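Local coordinates for protein MdbA (Actinomyces oris, PDB 4Z7X) that probably forms disulfide bonds in exported proteins as a thioredoxin-fold thiol-disulfide oxidoreductase linked to sortase-mediated pilus assembly, at residues 31-35 against 116-120; 38-44 against 90-96; 109-114 against 175-181. All coordinates share one frame. Numbering follows the deposited sequence.

Contact 1 of 3, residues 31-35 against 116-120; sequences IPKQV and LDEAP. With 3CX ((2S)-3-(cyclohexylamino)-2-hydroxypropane-1-sulfonic acid), chain C.
Residues 31-35 form an irregular loop that makes a type I beta turn from Pro32 to Val35, closed by Val35 N to Pro32 O at 3.1 Å. It lies against the C-terminal turn of helix 103-118, which ends at Glu118; Ala119 is the first residue to leave helical angles. The closest CA pair is Pro32 with Asp117, 5.8 Å apart. Asp117, with chi1 near -82°, turns its carboxylate to the loop: OD1 accepts Lys33 N at 2.8 Å. Lys33, kinked at chi3 (m), folds over the helix end, where NZ donates to Asp117 O at 3.0 Å, a carbonyl of the last turn, where such groups commonly look for partners outside the helix. Water 1 joins Ile31 O (2.8 Å) to Asp117 OD2 (2.7 Å), water 2 joins Gln34 N (2.9 Å) to Asp117 OD1 (2.8 Å), and water 3 joins Gln34 NE2 (2.8 Å) to Leu116 O (2.6 Å). Asp117 OD2 also meets the hydroxyl of Tyr177. Pro32 CB packs on Leu116 CB at 4.0 Å and Val35 CG2 on Leu116 CD1 at 4.1 Å. Gln34, Leu116 and Pro120 border the bound 3CX, with Leu116 CD2 3.7 Å from its CAE. One carboxylate thus gathers the loop backbone, Lys33 N directly and Ile31 O and Gln34 N through water, while Pro32 and Val35 pack on Leu116 at one end of the ligand pocket.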
loop_
_atom_site.group_PDB
_atom_site.type_symbol
_atom_site.label_atom_id
_atom_site.label_comp_id
_atom_site.label_asym_id
_atom_site.label_seq_id
_atom_site.Cartn_x
_atom_site.Cartn_y
_atom_site.Cartn_z
ATOM N N ILE A 31 14.914 -1.251 4.716
ATOM C CA ILE A 31 13.868 -0.754 3.867
ATOM C C ILE A 31 13.792 -1.676 2.659
ATOM O O ILE A 31 14.821 -2.044 2.085
ATOM C CB ILE A 31 14.157 0.719 3.438
ATOM C CG1 ILE A 31 14.306 1.608 4.702
ATOM C CG2 ILE A 31 13.073 1.249 2.486
ATOM C CD1 ILE A 31 14.583 3.066 4.439
ATOM N N PRO A 32 12.558 -2.065 2.237
ATOM C CA PRO A 32 12.510 -2.985 1.087
ATOM C C PRO A 32 13.250 -2.444 -0.142
ATOM O O PRO A 32 13.257 -1.235 -0.399
ATOM C CB PRO A 32 11.028 -3.187 0.835
ATOM C CG PRO A 32 10.386 -2.827 2.149
ATOM C CD PRO A 32 11.234 -1.723 2.705
ATOM N N LYS A 33 13.857 -3.360 -0.896
ATOM C CA LYS A 33 14.712 -2.975 -2.024
ATOM C C LYS A 33 14.026 -2.136 -3.084
ATOM O O LYS A 33 14.660 -1.312 -3.715
ATOM C CB LYS A 33 15.271 -4.244 -2.684
ATOM C CG LYS A 33 16.231 -5.042 -1.815
ATOM C CD LYS A 33 16.481 -6.437 -2.420
ATOM C CE LYS A 33 15.304 -7.397 -2.160
ATOM N NZ LYS A 33 15.439 -8.760 -2.770
ATOM N N GLN A 34 12.752 -2.381 -3.334
ATOM C CA GLN A 34 12.045 -1.665 -4.388
ATOM C C GLN A 34 11.293 -0.427 -3.859
ATOM O O GLN A 34 10.621 0.244 -4.604
ATOM C CB GLN A 34 11.129 -2.609 -5.195
ATOM C CG GLN A 34 11.872 -3.738 -5.916
ATOM C CD GLN A 34 11.098 -4.335 -7.079
ATOM O OE1 GLN A 34 10.874 -3.661 -8.090
ATOM N NE2 GLN A 34 10.709 -5.633 -6.963
ATOM N N VAL A 35 11.406 -0.131 -2.565
ATOM C CA VAL A 35 10.768 1.039 -1.976
ATOM C C VAL A 35 11.552 2.307 -2.295
ATOM O O VAL A 35 12.772 2.346 -2.291
ATOM C CB VAL A 35 10.510 0.827 -0.451
ATOM C CG1 VAL A 35 10.382 2.136 0.305
ATOM C CG2 VAL A 35 9.220 -0.029 -0.277
ATOM N N LEU A 116 7.594 -7.877 -0.295
ATOM C CA LEU A 116 8.190 -7.023 -1.317
ATOM C C LEU A 116 9.550 -7.490 -1.766
ATOM O O LEU A 116 9.881 -7.453 -2.951
ATOM C CB LEU A 116 8.278 -5.588 -0.830
ATOM C CG LEU A 116 6.924 -4.871 -0.717
ATOM C CD1 LEU A 116 7.039 -3.543 0.015
ATOM C CD2 LEU A 116 6.265 -4.628 -2.083
ATOM N N ASP A 117 10.358 -7.905 -0.810
ATOM C CA ASP A 117 11.712 -8.293 -1.096
ATOM C C ASP A 117 11.831 -9.701 -1.688
ATOM O O ASP A 117 12.744 -9.939 -2.470
ATOM C CB ASP A 117 12.576 -8.228 0.174
ATOM C CG ASP A 117 13.085 -6.826 0.488
ATOM O OD1 ASP A 117 12.988 -5.926 -0.382
ATOM O OD2 ASP A 117 13.661 -6.652 1.592
ATOM N N GLU A 118 10.938 -10.633 -1.316
ATOM C CA GLU A 118 11.104 -12.025 -1.693
ATOM C C GLU A 118 9.997 -12.612 -2.574
ATOM O O GLU A 118 10.196 -13.649 -3.220
ATOM C CB GLU A 118 11.255 -12.873 -0.447
ATOM C CG GLU A 118 12.428 -12.440 0.417
ATOM C CD GLU A 118 13.215 -13.619 0.935
ATOM O OE1 GLU A 118 12.631 -14.712 1.091
ATOM O OE2 GLU A 118 14.423 -13.462 1.158
ATOM N N ALA A 119 8.827 -11.978 -2.574
ATOM C CA ALA A 119 7.684 -12.463 -3.359
ATOM C C ALA A 119 6.890 -11.273 -3.933
ATOM O O ALA A 119 5.680 -11.151 -3.716
ATOM C CB ALA A 119 6.793 -13.337 -2.514
ATOM N N PRO A 120 7.570 -10.387 -4.662
ATOM C CA PRO A 120 6.898 -9.160 -5.118
ATOM C C PRO A 120 5.680 -9.430 -6.018
ATOM O O PRO A 120 4.752 -8.635 -6.025
ATOM C CB PRO A 120 8.003 -8.400 -5.866
ATOM C CG PRO A 120 9.020 -9.477 -6.202
ATOM C CD PRO A 120 9.000 -10.382 -4.986
HETATM O OAA 3CX C . 7.017 -2.510 -15.740
HETATM O OAB 3CX C . 5.789 -0.667 -14.489
HETATM O OAC 3CX C . 5.784 -1.247 -11.383
HETATM O OAD 3CX C . 8.114 -0.764 -14.306
HETATM C CAE 3CX C . 6.360 -4.715 -5.805
HETATM C CAF 3CX C . 7.545 -3.785 -5.786
HETATM C CAG 3CX C . 6.078 -5.421 -7.126
HETATM C CAH 3CX C . 7.545 -2.898 -7.032
HETATM C CAI 3CX C . 6.091 -4.583 -8.382
HETATM C CAJ 3CX C . 7.184 -2.997 -10.665
HETATM C CAK 3CX C . 6.923 -2.573 -13.104
HETATM N NAL 3CX C . 7.046 -2.404 -9.320
HETATM C CAM 3CX C . 6.979 -1.917 -11.715
HETATM C CAN 3CX C . 6.534 -3.168 -8.137
HETATM S SAO 3CX C . 6.917 -1.560 -14.428
HETATM O O HOH W 1 15.569 -4.762 2.118
HETATM O O HOH W 2 11.435 -4.821 -2.370
HETATM O O HOH W 3 11.685 -7.154 -4.799
#

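Contact 2 of 3, residues 38-44 against 90-96; sequences DASWTYG and ITLALHP. With 3CX ((2S)-3-(cyclohexylamino)-2-hydroxypropane-1-sulfonic acid), chain C.
Strands 41-43 and 91-96 run antiparallel, axes 4.6 Å apart and directions at 159°. Trp41-Leu94 and Tyr43-Leu92 are hydrogen-bonded pairs (CA-CA 5.5 and 5.1 Å); Thr42-Ala93 between them is non-hydrogen-bonded. The ladder consists of Trp41 N to Leu94 O (3.1 Å), Leu94 N to Trp41 O (2.9 Å), Tyr43 N to Leu92 O (2.8 Å) and Leu92 N to Tyr43 O (2.9 Å).

In the turn before strand 41-43, with Ala39 at phi 79°, Asp38 OD1 accepts Ser40 N at 3.1 Å, an Asx turn, and also Ser40 OG at 2.7 Å. Water 4 joins Asp38 O (2.7 Å) to His95 ND1 (2.8 Å), and His95 NE2 hydrogen-bonds Asp60 on strand 58-63. After strand 41-43, Gly44 (phi 87°), where a side chain would jam against the preceding carbonyl, donates N to 3CX OAC at 2.9 Å. Trp41 (chi1 74°) and Tyr43, two apart, share the face of Leu92 and Leu94, which lets Trp41 NE1 donate to Tyr43 OH at 2.9 Å; that hydroxyl also hydrogen-bonds Ser123 OG, at helix 123-140.

CH-pi contacts place Leu94 CB over the six-membered ring of Trp41, 3.9 Å from its centroid, and Ser40 CB over His95, 3.7 Å from that ring's centroid. Among apolar contacts, Tyr43 CD2 meets Leu92 CD2 at 4.0 Å; on the other face Thr42 CG2 touches Ala93 CB at 3.8 Å.

Strand 41-43 is outermost in the thioredoxin-fold sheet; 91-96 also pairs with parallel strand 58-63, and helices 68-86 and 123-140 pack on the Tyr43-Leu92 face, where Leu124 meets both.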
loop_
_atom_site.group_PDB
_atom_site.type_symbol
_atom_site.label_atom_id
_atom_site.label_comp_id
_atom_site.label_asym_id
_atom_site.label_seq_id
_atom_site.Cartn_x
_atom_site.Cartn_y
_atom_site.Cartn_z
ATOM N N ASP A 38 10.671 7.989 -0.293
ATOM C CA ASP A 38 9.559 8.466 0.565
ATOM C C ASP A 38 8.750 7.342 1.185
ATOM O O ASP A 38 7.661 7.571 1.679
ATOM C CB ASP A 38 8.653 9.438 -0.177
ATOM C CG ASP A 38 7.850 8.777 -1.264
ATOM O OD1 ASP A 38 8.165 7.585 -1.578
ATOM O OD2 ASP A 38 6.940 9.448 -1.831
ATOM N N ALA A 39 9.305 6.134 1.176
ATOM C CA ALA A 39 8.683 4.925 1.713
ATOM C C ALA A 39 7.619 4.268 0.824
ATOM O O ALA A 39 7.110 3.222 1.187
ATOM C CB ALA A 39 8.148 5.126 3.131
ATOM N N SER A 40 7.332 4.861 -0.340
ATOM C CA SER A 40 6.270 4.337 -1.185
ATOM C C SER A 40 6.802 3.202 -2.066
ATOM O O SER A 40 8.028 3.032 -2.265
ATOM C CB SER A 40 5.644 5.432 -2.083
ATOM O OG SER A 40 6.570 6.013 -3.010
ATOM N N TRP A 41 5.871 2.450 -2.642
ATOM C CA TRP A 41 6.192 1.528 -3.714
ATOM C C TRP A 41 5.152 1.635 -4.792
ATOM O O TRP A 41 4.036 2.085 -4.530
ATOM C CB TRP A 41 6.382 0.105 -3.238
ATOM C CG TRP A 41 5.201 -0.667 -2.856
ATOM C CD1 TRP A 41 4.608 -1.616 -3.618
ATOM C CD2 TRP A 41 4.502 -0.682 -1.584
ATOM N NE1 TRP A 41 3.599 -2.218 -2.920
ATOM C CE2 TRP A 41 3.505 -1.656 -1.677
ATOM C CE3 TRP A 41 4.590 0.068 -0.410
ATOM C CZ2 TRP A 41 2.643 -1.941 -0.622
ATOM C CZ3 TRP A 41 3.724 -0.201 0.638
ATOM C CH2 TRP A 41 2.772 -1.202 0.528
ATOM N N THR A 42 5.505 1.210 -6.004
ATOM C CA THR A 42 4.676 1.524 -7.152
ATOM C C THR A 42 4.462 0.362 -8.094
ATOM O O THR A 42 5.265 -0.565 -8.124
ATOM C CB THR A 42 5.218 2.717 -7.985
ATOM O OG1 THR A 42 6.414 2.335 -8.662
ATOM C CG2 THR A 42 5.520 3.918 -7.097
ATOM N N TYR A 43 3.369 0.491 -8.861
ATOM C CA TYR A 43 2.977 -0.443 -9.903
ATOM C C TYR A 43 2.662 0.341 -11.173
ATOM O O TYR A 43 1.890 1.280 -11.135
ATOM C CB TYR A 43 1.715 -1.245 -9.487
ATOM C CG TYR A 43 1.893 -2.037 -8.197
ATOM C CD1 TYR A 43 2.279 -3.369 -8.217
ATOM C CD2 TYR A 43 1.670 -1.445 -6.973
ATOM C CE1 TYR A 43 2.446 -4.101 -7.066
ATOM C CE2 TYR A 43 1.804 -2.156 -5.800
ATOM C CZ TYR A 43 2.214 -3.493 -5.842
ATOM O OH TYR A 43 2.364 -4.170 -4.635
ATOM N N GLY A 44 3.274 -0.072 -12.284
ATOM C CA GLY A 44 2.976 0.490 -13.597
ATOM C C GLY A 44 3.726 1.738 -14.074
ATOM O O GLY A 44 3.426 2.272 -15.142
ATOM N N ILE A 90 -3.442 3.655 -14.893
ATOM C CA ILE A 90 -2.801 4.380 -13.788
ATOM C C ILE A 90 -1.424 3.796 -13.480
ATOM O O ILE A 90 -1.143 2.631 -13.780
ATOM C CB ILE A 90 -3.608 4.334 -12.478
ATOM C CG1 ILE A 90 -3.772 2.904 -11.945
ATOM C CG2 ILE A 90 -4.974 5.007 -12.644
ATOM C CD1 ILE A 90 -4.485 2.866 -10.586
ATOM N N THR A 91 -0.615 4.615 -12.832
ATOM C CA THR A 91 0.539 4.164 -12.072
ATOM C C THR A 91 0.101 4.273 -10.598
ATOM O O THR A 91 -0.283 5.330 -10.158
ATOM C CB THR A 91 1.710 5.110 -12.309
ATOM O OG1 THR A 91 2.108 5.027 -13.678
ATOM C CG2 THR A 91 2.862 4.774 -11.408
ATOM N N LEU A 92 0.096 3.164 -9.890
ATOM C CA LEU A 92 -0.337 3.127 -8.487
ATOM C C LEU A 92 0.875 3.317 -7.584
ATOM O O LEU A 92 1.863 2.584 -7.695
ATOM C CB LEU A 92 -1.041 1.805 -8.164
ATOM C CG LEU A 92 -1.495 1.635 -6.715
ATOM C CD1 LEU A 92 -2.629 2.601 -6.392
ATOM C CD2 LEU A 92 -1.943 0.218 -6.412
ATOM N N ALA A 93 0.768 4.273 -6.665
ATOM C CA ALA A 93 1.807 4.459 -5.669
ATOM C C ALA A 93 1.210 4.353 -4.274
ATOM O O ALA A 93 0.280 5.097 -3.934
ATOM C CB ALA A 93 2.476 5.814 -5.850
ATOM N N LEU A 94 1.708 3.397 -3.498
ATOM C CA LEU A 94 1.205 3.109 -2.153
ATOM C C LEU A 94 2.167 3.683 -1.144
ATOM O O LEU A 94 3.346 3.398 -1.207
ATOM C CB LEU A 94 1.030 1.613 -1.930
ATOM C CG LEU A 94 -0.026 0.938 -2.814
ATOM C CD1 LEU A 94 -0.096 -0.554 -2.558
ATOM C CD2 LEU A 94 -1.377 1.551 -2.644
ATOM N N HIS A 95 1.633 4.517 -0.242
ATOM C CA HIS A 95 2.440 5.254 0.743
ATOM C C HIS A 95 2.018 4.849 2.159
ATOM O O HIS A 95 0.985 5.300 2.633
ATOM C CB HIS A 95 2.248 6.762 0.617
ATOM C CG HIS A 95 2.615 7.356 -0.703
ATOM N ND1 HIS A 95 3.712 8.184 -0.875
ATOM C CD2 HIS A 95 1.994 7.297 -1.910
ATOM C CE1 HIS A 95 3.749 8.603 -2.132
ATOM N NE2 HIS A 95 2.709 8.095 -2.777
ATOM N N PRO A 96 2.822 4.015 2.842
ATOM C CA PRO A 96 2.441 3.525 4.162
ATOM C C PRO A 96 2.809 4.524 5.244
ATOM O O PRO A 96 3.791 5.230 5.122
ATOM C CB PRO A 96 3.295 2.263 4.306
ATOM C CG PRO A 96 4.552 2.618 3.581
ATOM C CD PRO A 96 4.102 3.444 2.405
HETATM O OAA 3CX C . 7.017 -2.510 -15.740
HETATM O OAB 3CX C . 5.789 -0.667 -14.489
HETATM O OAC 3CX C . 5.784 -1.247 -11.383
HETATM O OAD 3CX C . 8.114 -0.764 -14.306
HETATM C CAE 3CX C . 6.360 -4.715 -5.805
HETATM C CAF 3CX C . 7.545 -3.785 -5.786
HETATM C CAG 3CX C . 6.078 -5.421 -7.126
HETATM C CAH 3CX C . 7.545 -2.898 -7.032
HETATM C CAI 3CX C . 6.091 -4.583 -8.382
HETATM C CAJ 3CX C . 7.184 -2.997 -10.665
HETATM C CAK 3CX C . 6.923 -2.573 -13.104
HETATM N NAL 3CX C . 7.046 -2.404 -9.320
HETATM C CAM 3CX C . 6.979 -1.917 -11.715
HETATM C CAN 3CX C . 6.534 -3.168 -8.137
HETATM S SAO 3CX C . 6.917 -1.560 -14.428
HETATM O O HOH W 4 5.217 8.707 1.407
#

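Contact 3 of 3, residues 109-114 against 175-181; sequences MNAMGV and DKYGKWV
Asn110, on helix 103-118, fits its place because its amide can donate and accept at once: OD1 takes Tyr177 N at 2.8 Å, and ND2 gives to Asp175 OD1 at 3.0 Å. Helix 168-174 ends in a Schellman motif at Asp175, and a type I turn from Asp175 to Gly178 follows, with Tyr177 at the N-cap position of helix 178-190. CA atoms come nearest at Asn110-Tyr177 (5.4 Å).

The absence of a side chain at Gly113 lets the Tyr177 ring (chi1 m) lie directly on the helix backbone, Gly113 CA 3.7 Å from its centroid. Over the six-membered ring of Trp180 (chi1 t), CE of selenomethionine Met109 makes a CH-pi contact at 3.7 Å; SE, 5.3 Å from the same centroid, adds a Met-aromatic contact. Met109 CB meets Val181 CG2 at 3.9 Å.

This is helix packing that joins the start of helix 178-190 to the side of helix 103-118. Helix 168-174 packs beside Asn110 and Val114, and Trp180 NE1 reaches Ala39 O before strand 41-43.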
loop_
_atom_site.group_PDB
_atom_site.type_symbol
_atom_site.label_atom_id
_atom_site.label_comp_id
_atom_site.label_asym_id
_atom_site.label_seq_id
_atom_site.Cartn_x
_atom_site.Cartn_y
_atom_site.Cartn_z
HETATM N N MSE A 109 3.666 -4.238 8.353
HETATM C CA MSE A 109 4.746 -3.696 7.521
HETATM C C MSE A 109 5.973 -4.613 7.479
HETATM O O MSE A 109 6.645 -4.728 6.462
HETATM C CB MSE A 109 5.083 -2.244 7.868
HETATM C CG MSE A 109 3.948 -1.355 7.399
HETATM SE SE MSE A 109 4.296 0.539 7.708
HETATM C CE MSE A 109 5.806 0.729 6.505
ATOM N N ASN A 110 6.298 -5.266 8.583
ATOM C CA ASN A 110 7.403 -6.198 8.552
ATOM C C ASN A 110 7.132 -7.394 7.642
ATOM O O ASN A 110 8.005 -7.815 6.895
ATOM C CB ASN A 110 7.755 -6.629 9.981
ATOM C CG ASN A 110 8.693 -5.640 10.634
ATOM O OD1 ASN A 110 9.820 -5.530 10.193
ATOM N ND2 ASN A 110 8.251 -4.922 11.666
ATOM N N ALA A 111 5.905 -7.922 7.664
ATOM C CA ALA A 111 5.565 -9.033 6.783
ATOM C C ALA A 111 5.518 -8.545 5.322
ATOM O O ALA A 111 6.018 -9.216 4.427
ATOM C CB ALA A 111 4.224 -9.638 7.154
HETATM N N MSE A 112 4.966 -7.363 5.100
HETATM C CA MSE A 112 4.932 -6.779 3.754
HETATM C C MSE A 112 6.325 -6.552 3.227
HETATM O O MSE A 112 6.577 -6.737 2.040
HETATM C CB MSE A 112 4.145 -5.462 3.736
HETATM C CG MSE A 112 4.109 -4.801 2.339
HETATM SE SE MSE A 112 3.515 -5.992 0.843
HETATM C CE MSE A 112 1.608 -5.671 1.151
ATOM N N GLY A 113 7.268 -6.157 4.088
ATOM C CA GLY A 113 8.650 -5.955 3.642
ATOM C C GLY A 113 9.249 -7.250 3.108
ATOM O O GLY A 113 9.933 -7.263 2.078
ATOM N N VAL A 114 8.981 -8.353 3.801
ATOM C CA VAL A 114 9.472 -9.654 3.340
ATOM C C VAL A 114 8.830 -9.997 1.990
ATOM O O VAL A 114 9.498 -10.449 1.075
ATOM C CB VAL A 114 9.119 -10.762 4.369
ATOM C CG1 VAL A 114 9.451 -12.143 3.815
ATOM C CG2 VAL A 114 9.797 -10.556 5.728
ATOM N N ASP A 175 12.005 -6.577 14.217
ATOM C CA ASP A 175 11.604 -5.317 13.568
ATOM C C ASP A 175 12.560 -5.018 12.418
ATOM O O ASP A 175 13.100 -3.910 12.309
ATOM C CB ASP A 175 11.600 -4.192 14.607
ATOM C CG ASP A 175 10.826 -2.958 14.196
ATOM O OD1 ASP A 175 9.884 -3.072 13.363
ATOM O OD2 ASP A 175 11.113 -1.853 14.790
ATOM N N LYS A 176 12.709 -5.992 11.522
ATOM C CA LYS A 176 13.630 -5.891 10.417
ATOM C C LYS A 176 13.423 -4.590 9.600
ATOM O O LYS A 176 14.405 -3.975 9.142
ATOM C CB LYS A 176 13.488 -7.081 9.476
ATOM C CG LYS A 176 14.425 -7.043 8.272
ATOM C CD LYS A 176 14.337 -8.336 7.451
ATOM C CE LYS A 176 15.239 -8.279 6.220
ATOM N NZ LYS A 176 16.636 -8.400 6.723
ATOM N N TYR A 177 12.159 -4.240 9.387
ATOM C CA TYR A 177 11.811 -3.091 8.590
ATOM C C TYR A 177 11.359 -1.881 9.383
ATOM O O TYR A 177 10.663 -0.991 8.868
ATOM C CB TYR A 177 10.788 -3.458 7.470
ATOM C CG TYR A 177 11.302 -4.532 6.514
ATOM C CD1 TYR A 177 12.135 -4.224 5.446
ATOM C CD2 TYR A 177 10.969 -5.863 6.694
ATOM C CE1 TYR A 177 12.607 -5.195 4.586
ATOM C CE2 TYR A 177 11.429 -6.848 5.827
ATOM C CZ TYR A 177 12.256 -6.516 4.770
ATOM O OH TYR A 177 12.742 -7.497 3.903
ATOM N N GLY A 178 11.840 -1.771 10.614
ATOM C CA GLY A 178 11.508 -0.599 11.425
ATOM C C GLY A 178 11.902 0.697 10.800
ATOM O O GLY A 178 11.234 1.685 11.012
ATOM N N LYS A 179 13.004 0.705 10.042
ATOM C CA LYS A 179 13.401 1.934 9.341
ATOM C C LYS A 179 12.389 2.357 8.290
ATOM O O LYS A 179 12.163 3.554 8.043
ATOM C CB LYS A 179 14.773 1.800 8.659
ATOM C CG LYS A 179 15.928 1.833 9.637
ATOM C CD LYS A 179 17.266 1.584 8.926
ATOM C CE LYS A 179 17.584 2.558 7.808
ATOM N NZ LYS A 179 18.909 2.203 7.192
ATOM N N TRP A 180 11.754 1.378 7.687
ATOM C CA TRP A 180 10.737 1.678 6.677
ATOM C C TRP A 180 9.515 2.313 7.325
ATOM O O TRP A 180 8.950 3.270 6.814
ATOM C CB TRP A 180 10.317 0.384 5.974
ATOM C CG TRP A 180 9.348 0.554 4.848
ATOM C CD1 TRP A 180 9.201 1.625 4.046
ATOM C CD2 TRP A 180 8.390 -0.405 4.420
ATOM N NE1 TRP A 180 8.216 1.391 3.102
ATOM C CE2 TRP A 180 7.716 0.138 3.308
ATOM C CE3 TRP A 180 8.063 -1.691 4.832
ATOM C CZ2 TRP A 180 6.699 -0.530 2.652
ATOM C CZ3 TRP A 180 7.044 -2.356 4.183
ATOM C CH2 TRP A 180 6.398 -1.797 3.092
ATOM N N VAL A 181 9.090 1.758 8.449
ATOM C CA VAL A 181 7.967 2.310 9.217
ATOM C C VAL A 181 8.273 3.773 9.596
ATOM O O VAL A 181 7.465 4.676 9.374
ATOM C CB VAL A 181 7.698 1.459 10.468
ATOM C CG1 VAL A 181 6.620 2.058 11.333
ATOM C CG2 VAL A 181 7.369 0.021 10.084
#

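In the fold
From the N terminus, the loop at 31-35 comes first and joins the end of helix 103-118, so contact 1 closes a long loop. Within it lies contact 2, where strand 41-43 pairs with strand 91-96 after strand 58-63 and helix 68-86 have intervened. The chain then enters helix 103-118, which serves contacts 1 and 3; because contact 3 opens at 109-114 and closes only at 175-181, it crosses contact 1 but follows contact 2 in series. Trp180 is shared ground, packing on Pro32, Val35 and Leu116 of contact 1 and on Trp41 and Pro96 of contact 2. Together the contacts tie the N-terminal loop, the sheet edge and the helical part, with 3CX touching contacts 1 and 2.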